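Local coordinates for protein AGR_C_4470p (Agrobacterium tumefaciens str. C58, PDB 2HQV) that is of unknown function but belongs to the ChuX/HutX haem-utilisation family and so probably takes part in haem utilisation, at residues A[84-89]-A[157-163]; A[129-135]-A[146-152]. All coordinates share one frame; numbering follows the deposited sequence.

Contact 1 of 2, residues A[84-89]-A[157-163]; sequences EILMIV and MFKIFVR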
loop_
_atom_site.group_PDB
_atom_site.type_symbol
_atom_site.label_atom_id
_atom_site.label_comp_id
_atom_site.label_asym_id
_atom_site.label_seq_id
_atom_site.Cartn_x
_atom_site.Cartn_y
_atom_site.Cartn_z
ATOM N N GLU A 84 -20.082 6.378 -1.508
ATOM C CA GLU A 84 -18.676 6.616 -1.819
ATOM C C GLU A 84 -17.855 6.950 -0.576
ATOM O O GLU A 84 -18.061 7.978 0.059
ATOM C CB GLU A 84 -18.537 7.750 -2.842
ATOM C CG GLU A 84 -17.105 7.967 -3.325
ATOM C CD GLU A 84 -16.962 9.186 -4.225
ATOM O OE1 GLU A 84 -15.834 9.466 -4.679
ATOM O OE2 GLU A 84 -17.978 9.864 -4.477
ATOM N N ILE A 85 -16.927 6.067 -0.232
ATOM C CA ILE A 85 -16.065 6.277 0.923
ATOM C C ILE A 85 -14.648 6.582 0.435
ATOM O O ILE A 85 -14.425 6.786 -0.757
ATOM C CB ILE A 85 -16.058 5.018 1.850
ATOM C CG1 ILE A 85 -15.790 3.737 1.046
ATOM C CG2 ILE A 85 -17.404 4.891 2.543
ATOM C CD1 ILE A 85 -14.369 3.598 0.481
ATOM N N LEU A 86 -13.688 6.641 1.349
ATOM C CA LEU A 86 -12.316 6.887 0.940
ATOM C C LEU A 86 -11.452 5.730 1.429
ATOM O O LEU A 86 -11.332 5.498 2.629
ATOM C CB LEU A 86 -11.791 8.208 1.512
ATOM C CG LEU A 86 -10.338 8.518 1.119
ATOM C CD1 LEU A 86 -10.248 8.671 -0.392
ATOM C CD2 LEU A 86 -9.861 9.794 1.812
HETATM N N MSE A 87 -10.885 4.994 0.484
HETATM C CA MSE A 87 -10.022 3.868 0.794
HETATM C C MSE A 87 -8.584 4.362 0.890
HETATM O O MSE A 87 -8.109 5.076 0.008
HETATM C CB MSE A 87 -10.138 2.798 -0.300
HETATM C CG MSE A 87 -8.906 1.912 -0.428
HETATM SE SE MSE A 87 -8.635 0.560 0.962
HETATM C CE MSE A 87 -8.911 1.523 2.548
ATOM N N ILE A 88 -7.893 3.999 1.963
ATOM C CA ILE A 88 -6.507 4.428 2.120
ATOM C C ILE A 88 -5.556 3.301 2.514
ATOM O O ILE A 88 -5.798 2.562 3.467
ATOM C CB ILE A 88 -6.367 5.543 3.174
ATOM C CG1 ILE A 88 -7.233 6.743 2.788
ATOM C CG2 ILE A 88 -4.897 5.982 3.273
ATOM C CD1 ILE A 88 -7.107 7.915 3.748
ATOM N N VAL A 89 -4.476 3.178 1.756
ATOM C CA VAL A 89 -3.446 2.183 2.013
ATOM C C VAL A 89 -2.192 3.025 2.162
ATOM O O VAL A 89 -1.963 3.935 1.365
ATOM C CB VAL A 89 -3.267 1.204 0.831
ATOM C CG1 VAL A 89 -1.977 0.391 1.010
ATOM C CG2 VAL A 89 -4.464 0.250 0.756
HETATM N N MSE A 157 -4.044 -2.726 7.915
HETATM C CA MSE A 157 -3.893 -3.323 6.590
HETATM C C MSE A 157 -4.334 -2.252 5.587
HETATM O O MSE A 157 -3.697 -2.024 4.558
HETATM C CB MSE A 157 -4.791 -4.558 6.480
HETATM C CG MSE A 157 -4.419 -5.677 7.441
HETATM SE SE MSE A 157 -5.772 -7.071 7.448
HETATM C CE MSE A 157 -5.593 -7.691 5.633
ATOM N N PHE A 158 -5.434 -1.589 5.920
ATOM C CA PHE A 158 -5.982 -0.505 5.114
ATOM C C PHE A 158 -7.017 0.173 5.991
ATOM O O PHE A 158 -7.384 -0.360 7.044
ATOM C CB PHE A 158 -6.613 -1.035 3.816
ATOM C CG PHE A 158 -7.799 -1.934 4.030
ATOM C CD1 PHE A 158 -9.091 -1.415 4.058
ATOM C CD2 PHE A 158 -7.623 -3.302 4.213
ATOM C CE1 PHE A 158 -10.198 -2.255 4.267
ATOM C CE2 PHE A 158 -8.712 -4.144 4.423
ATOM C CZ PHE A 158 -10.001 -3.620 4.451
ATOM N N LYS A 159 -7.480 1.345 5.564
ATOM C CA LYS A 159 -8.456 2.110 6.337
ATOM C C LYS A 159 -9.566 2.638 5.436
ATOM O O LYS A 159 -9.313 3.043 4.315
ATOM C CB LYS A 159 -7.768 3.312 6.998
ATOM C CG LYS A 159 -6.586 2.971 7.886
ATOM C CD LYS A 159 -5.806 4.222 8.297
ATOM C CE LYS A 159 -4.591 3.850 9.156
ATOM N NZ LYS A 159 -3.783 5.037 9.571
ATOM N N ILE A 160 -10.796 2.636 5.931
ATOM C CA ILE A 160 -11.917 3.163 5.161
ATOM C C ILE A 160 -12.378 4.407 5.927
ATOM O O ILE A 160 -12.775 4.313 7.090
ATOM C CB ILE A 160 -13.106 2.170 5.086
ATOM C CG1 ILE A 160 -12.658 0.833 4.487
ATOM C CG2 ILE A 160 -14.239 2.785 4.263
ATOM C CD1 ILE A 160 -12.134 0.918 3.053
ATOM N N PHE A 161 -12.306 5.561 5.277
ATOM C CA PHE A 161 -12.708 6.813 5.895
ATOM C C PHE A 161 -14.072 7.298 5.447
ATOM O O PHE A 161 -14.465 7.107 4.298
ATOM C CB PHE A 161 -11.687 7.910 5.583
ATOM C CG PHE A 161 -10.491 7.890 6.473
ATOM C CD1 PHE A 161 -10.425 8.729 7.579
ATOM C CD2 PHE A 161 -9.440 7.012 6.230
ATOM C CE1 PHE A 161 -9.328 8.695 8.439
ATOM C CE2 PHE A 161 -8.333 6.970 7.087
ATOM C CZ PHE A 161 -8.282 7.815 8.192
ATOM N N VAL A 162 -14.791 7.924 6.374
ATOM C CA VAL A 162 -16.087 8.514 6.069
ATOM C C VAL A 162 -15.733 9.799 5.305
ATOM O O VAL A 162 -14.819 10.524 5.696
ATOM C CB VAL A 162 -16.851 8.864 7.370
ATOM C CG1 VAL A 162 -18.062 9.731 7.059
ATOM C CG2 VAL A 162 -17.302 7.580 8.057
ATOM N N ARG A 163 -16.440 10.072 4.218
ATOM C CA ARG A 163 -16.162 11.259 3.413
ATOM C C ARG A 163 -16.727 12.551 3.985
ATOM O O ARG A 163 -17.540 12.538 4.904
ATOM C CB ARG A 163 -16.702 11.067 1.995
ATOM C CG ARG A 163 -16.107 9.880 1.263
ATOM C CD ARG A 163 -14.614 10.048 1.053
ATOM N NE ARG A 163 -14.306 11.081 0.069
ATOM C CZ ARG A 163 -14.680 11.026 -1.204
ATOM N NH1 ARG A 163 -15.378 9.988 -1.642
ATOM N NH2 ARG A 163 -14.348 12.002 -2.041
#

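Contact 2 of 2, residues A[129-135]-A[146-152]; sequences CAAITFV and SVWFMNA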
loop_
_atom_site.group_PDB
_atom_site.type_symbol
_atom_site.label_atom_id
_atom_site.label_comp_id
_atom_site.label_asym_id
_atom_site.label_seq_id
_atom_site.Cartn_x
_atom_site.Cartn_y
_atom_site.Cartn_z
ATOM N N CYS A 129 -6.322 -10.623 8.928
ATOM C CA CYS A 129 -7.040 -9.706 9.808
ATOM C C CYS A 129 -7.149 -10.230 11.234
ATOM O O CYS A 129 -7.608 -11.355 11.469
ATOM C CB CYS A 129 -8.432 -9.418 9.246
ATOM S SG CYS A 129 -9.359 -8.186 10.188
ATOM N N ALA A 130 -6.729 -9.404 12.185
ATOM C CA ALA A 130 -6.759 -9.785 13.591
ATOM C C ALA A 130 -7.852 -9.025 14.328
ATOM O O ALA A 130 -8.349 -9.474 15.361
ATOM C CB ALA A 130 -5.399 -9.501 14.231
ATOM N N ALA A 131 -8.230 -7.873 13.782
ATOM C CA ALA A 131 -9.255 -7.043 14.392
ATOM C C ALA A 131 -9.693 -5.959 13.419
ATOM O O ALA A 131 -9.012 -5.683 12.435
ATOM C CB ALA A 131 -8.708 -6.403 15.672
ATOM N N ILE A 132 -10.842 -5.361 13.693
ATOM C CA ILE A 132 -11.369 -4.280 12.870
ATOM C C ILE A 132 -11.725 -3.204 13.886
ATOM O O ILE A 132 -12.631 -3.389 14.699
ATOM C CB ILE A 132 -12.620 -4.733 12.090
ATOM C CG1 ILE A 132 -12.245 -5.897 11.164
ATOM C CG2 ILE A 132 -13.184 -3.561 11.272
ATOM C CD1 ILE A 132 -13.414 -6.615 10.574
ATOM N N THR A 133 -10.995 -2.095 13.849
ATOM C CA THR A 133 -11.196 -1.015 14.811
ATOM C C THR A 133 -11.791 0.256 14.227
ATOM O O THR A 133 -11.254 0.827 13.274
ATOM C CB THR A 133 -9.864 -0.637 15.479
ATOM O OG1 THR A 133 -9.214 -1.829 15.937
ATOM C CG2 THR A 133 -10.108 0.323 16.651
ATOM N N PHE A 134 -12.893 0.695 14.832
ATOM C CA PHE A 134 -13.584 1.907 14.418
ATOM C C PHE A 134 -12.948 3.056 15.191
ATOM O O PHE A 134 -13.063 3.127 16.419
ATOM C CB PHE A 134 -15.081 1.800 14.745
ATOM C CG PHE A 134 -15.778 0.689 14.020
ATOM C CD1 PHE A 134 -15.594 -0.638 14.401
ATOM C CD2 PHE A 134 -16.601 0.968 12.932
ATOM C CE1 PHE A 134 -16.216 -1.673 13.711
ATOM C CE2 PHE A 134 -17.230 -0.054 12.229
ATOM C CZ PHE A 134 -17.041 -1.382 12.614
ATOM N N VAL A 135 -12.267 3.943 14.468
ATOM C CA VAL A 135 -11.573 5.073 15.077
ATOM C C VAL A 135 -12.337 6.379 14.861
ATOM O O VAL A 135 -12.571 6.803 13.733
ATOM C CB VAL A 135 -10.145 5.183 14.503
ATOM C CG1 VAL A 135 -9.371 6.298 15.190
ATOM C CG2 VAL A 135 -9.425 3.842 14.674
ATOM N N SER A 146 -13.104 6.562 10.810
ATOM C CA SER A 146 -12.597 5.567 9.871
ATOM C C SER A 146 -12.669 4.159 10.449
ATOM O O SER A 146 -12.838 3.969 11.659
ATOM C CB SER A 146 -11.148 5.904 9.490
ATOM O OG SER A 146 -10.340 6.053 10.649
ATOM N N VAL A 147 -12.564 3.172 9.569
ATOM C CA VAL A 147 -12.602 1.777 9.974
ATOM C C VAL A 147 -11.256 1.153 9.602
ATOM O O VAL A 147 -10.896 1.066 8.423
ATOM C CB VAL A 147 -13.745 1.021 9.268
ATOM C CG1 VAL A 147 -13.839 -0.406 9.807
ATOM C CG2 VAL A 147 -15.065 1.763 9.482
ATOM N N TRP A 148 -10.519 0.733 10.625
ATOM C CA TRP A 148 -9.202 0.142 10.455
ATOM C C TRP A 148 -9.212 -1.385 10.497
ATOM O O TRP A 148 -9.586 -1.978 11.506
ATOM C CB TRP A 148 -8.267 0.633 11.567
ATOM C CG TRP A 148 -7.956 2.106 11.555
ATOM C CD1 TRP A 148 -8.797 3.128 11.204
ATOM C CD2 TRP A 148 -6.728 2.719 11.962
ATOM N NE1 TRP A 148 -8.163 4.336 11.365
ATOM C CE2 TRP A 148 -6.892 4.115 11.825
ATOM C CE3 TRP A 148 -5.497 2.223 12.420
ATOM C CZ2 TRP A 148 -5.878 5.025 12.146
ATOM C CZ3 TRP A 148 -4.485 3.131 12.736
ATOM C CH2 TRP A 148 -4.682 4.513 12.592
ATOM N N PHE A 149 -8.801 -2.022 9.410
ATOM C CA PHE A 149 -8.714 -3.473 9.401
ATOM C C PHE A 149 -7.274 -3.753 9.839
ATOM O O PHE A 149 -6.328 -3.461 9.111
ATOM C CB PHE A 149 -9.010 -4.022 8.004
ATOM C CG PHE A 149 -10.474 -3.999 7.658
ATOM C CD1 PHE A 149 -11.154 -2.788 7.562
ATOM C CD2 PHE A 149 -11.187 -5.184 7.497
ATOM C CE1 PHE A 149 -12.527 -2.751 7.314
ATOM C CE2 PHE A 149 -12.563 -5.163 7.249
ATOM C CZ PHE A 149 -13.234 -3.941 7.158
HETATM N N MSE A 150 -7.123 -4.279 11.053
HETATM C CA MSE A 150 -5.806 -4.557 11.633
HETATM C C MSE A 150 -5.259 -5.947 11.328
HETATM O O MSE A 150 -6.018 -6.906 11.188
HETATM C CB MSE A 150 -5.859 -4.416 13.158
HETATM C CG MSE A 150 -6.623 -3.213 13.685
HETATM SE SE MSE A 150 -5.840 -1.547 13.138
HETATM C CE MSE A 150 -4.055 -1.740 13.908
ATOM N N ASN A 151 -3.935 -6.051 11.239
ATOM C CA ASN A 151 -3.295 -7.341 11.004
ATOM C C ASN A 151 -2.806 -7.874 12.358
ATOM O O ASN A 151 -2.977 -7.220 13.388
ATOM C CB ASN A 151 -2.118 -7.217 10.026
ATOM C CG ASN A 151 -1.077 -6.203 10.475
ATOM O OD1 ASN A 151 -0.745 -6.115 11.656
ATOM N ND2 ASN A 151 -0.546 -5.444 9.524
ATOM N N ALA A 152 -2.199 -9.056 12.355
ATOM C CA ALA A 152 -1.713 -9.662 13.590
ATOM C C ALA A 152 -0.574 -8.873 14.230
ATOM O O ALA A 152 -0.324 -9.001 15.428
ATOM C CB ALA A 152 -1.272 -11.107 13.329
HETATM O O HOH W 1 -10.493 8.385 12.150
#

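Contact 1 of 2, residues A[84-89]-A[157-163]
Arg163 and Glu84 close one end of this antiparallel strand pair with a salt bridge, OE1 of Glu84 lying 3.1 Å from NH1 of Arg163. The glutamate reaches there as an extended chain, whereas in the arginine a bend at chi2 (-63°) lays CD 3.4 Å from CB of Leu86, and a further bend at chi3 turns the guanidinium toward Glu84. The carboxylate approaches at the guanidinium edge, yet the two planes stand 73° apart, so this is no flat two-pronged pairing. On the face carrying Leu86, Ile88 and Phe161, the end of the extended Ile88 side chain, CD1, meets CD2 of the Phe161 ring at 3.5 Å. On the other face Met87, a selenomethionine, makes an oblique Met-aromatic contact, its SE 4.7 Å from the centroid of the Phe158 ring. Ile160 uses its CG2 branch to touch CG1 of Ile85 at 3.7 Å. Phe161 N to Leu86 O, 2.8 Å and nearly straight at 177°, is among the backbone bonds that set the register. Gln174 of helix 172-185 bonds both Glu84 O and Arg163 N. Charge pairing between the segments thus sits at one end; apolar contacts dominate elsewhere, although Lys159, on the Ile88 face, sends its amine to Trp148 in a cation-pi contact.

Contact 2 of 2, residues A[129-135]-A[146-152]
Strands 129-135 and 146-151 run antiparallel, their axes 4.4 Å apart at closest and 151° between directions, with paired bonds such as Thr133 N to Trp148 O at 2.7 Å. Val135 lays its CG2 methyl over one face of Trp148, 3.6 Å from the centroid of the five-membered ring, a CH-pi contact. The indole is also fixed at its edge: NE1 donates to Ser146 OG at 2.9 Å, with the oxygen in the ring plane, and a water joins that hydroxyl to Val135 O. On the opposite face of the sheet, Ile132 lies alongside Phe149, its CG2 4.1 Å from the ring centroid and above its centre. That same methyl, anti to the backbone N, meets CG1 of Val147 at 3.5 Å. The two strands form a beta hairpin in the interior of the six-stranded sheet, and Ala130 and Ala131, both facing Met150, make a classic beta bulge near its open end. There Ala130 N reaches Met150 O at 2.8 Å. Met150, a selenomethionine, passes its CG 3.7 Å from Thr133 OG1, a hydroxyl hydrogen-bonded to Ser66. Phe134 offers one ring face to Val147 CG1, while helices 72-79 and 172-185 cover this side.

In the fold
After the N-terminal helices, edge strand 64-68 and helix 72-79, the chain enters strand 85-90, the first segment of contact 1, which pairs with strand 156-161 only after 67 intervening residues, none of them helical. Within that long loop, contact 2 closes a much shorter one of ten residues, the upper part of the hairpin 129-139/142-151 with its turn, so the two contacts nest and do not cross. They meet where strand 142-151 borders strand 156-161, with Ile160 O and Val147 N probably hydrogen-bonded at 2.7 Å. Four adjacent strands of the antiparallel sheet are thereby joined, and strands 64-68 and 94-100 flank them. The example illustrates how a local hairpin and a distant pairing assemble one continuous sheet.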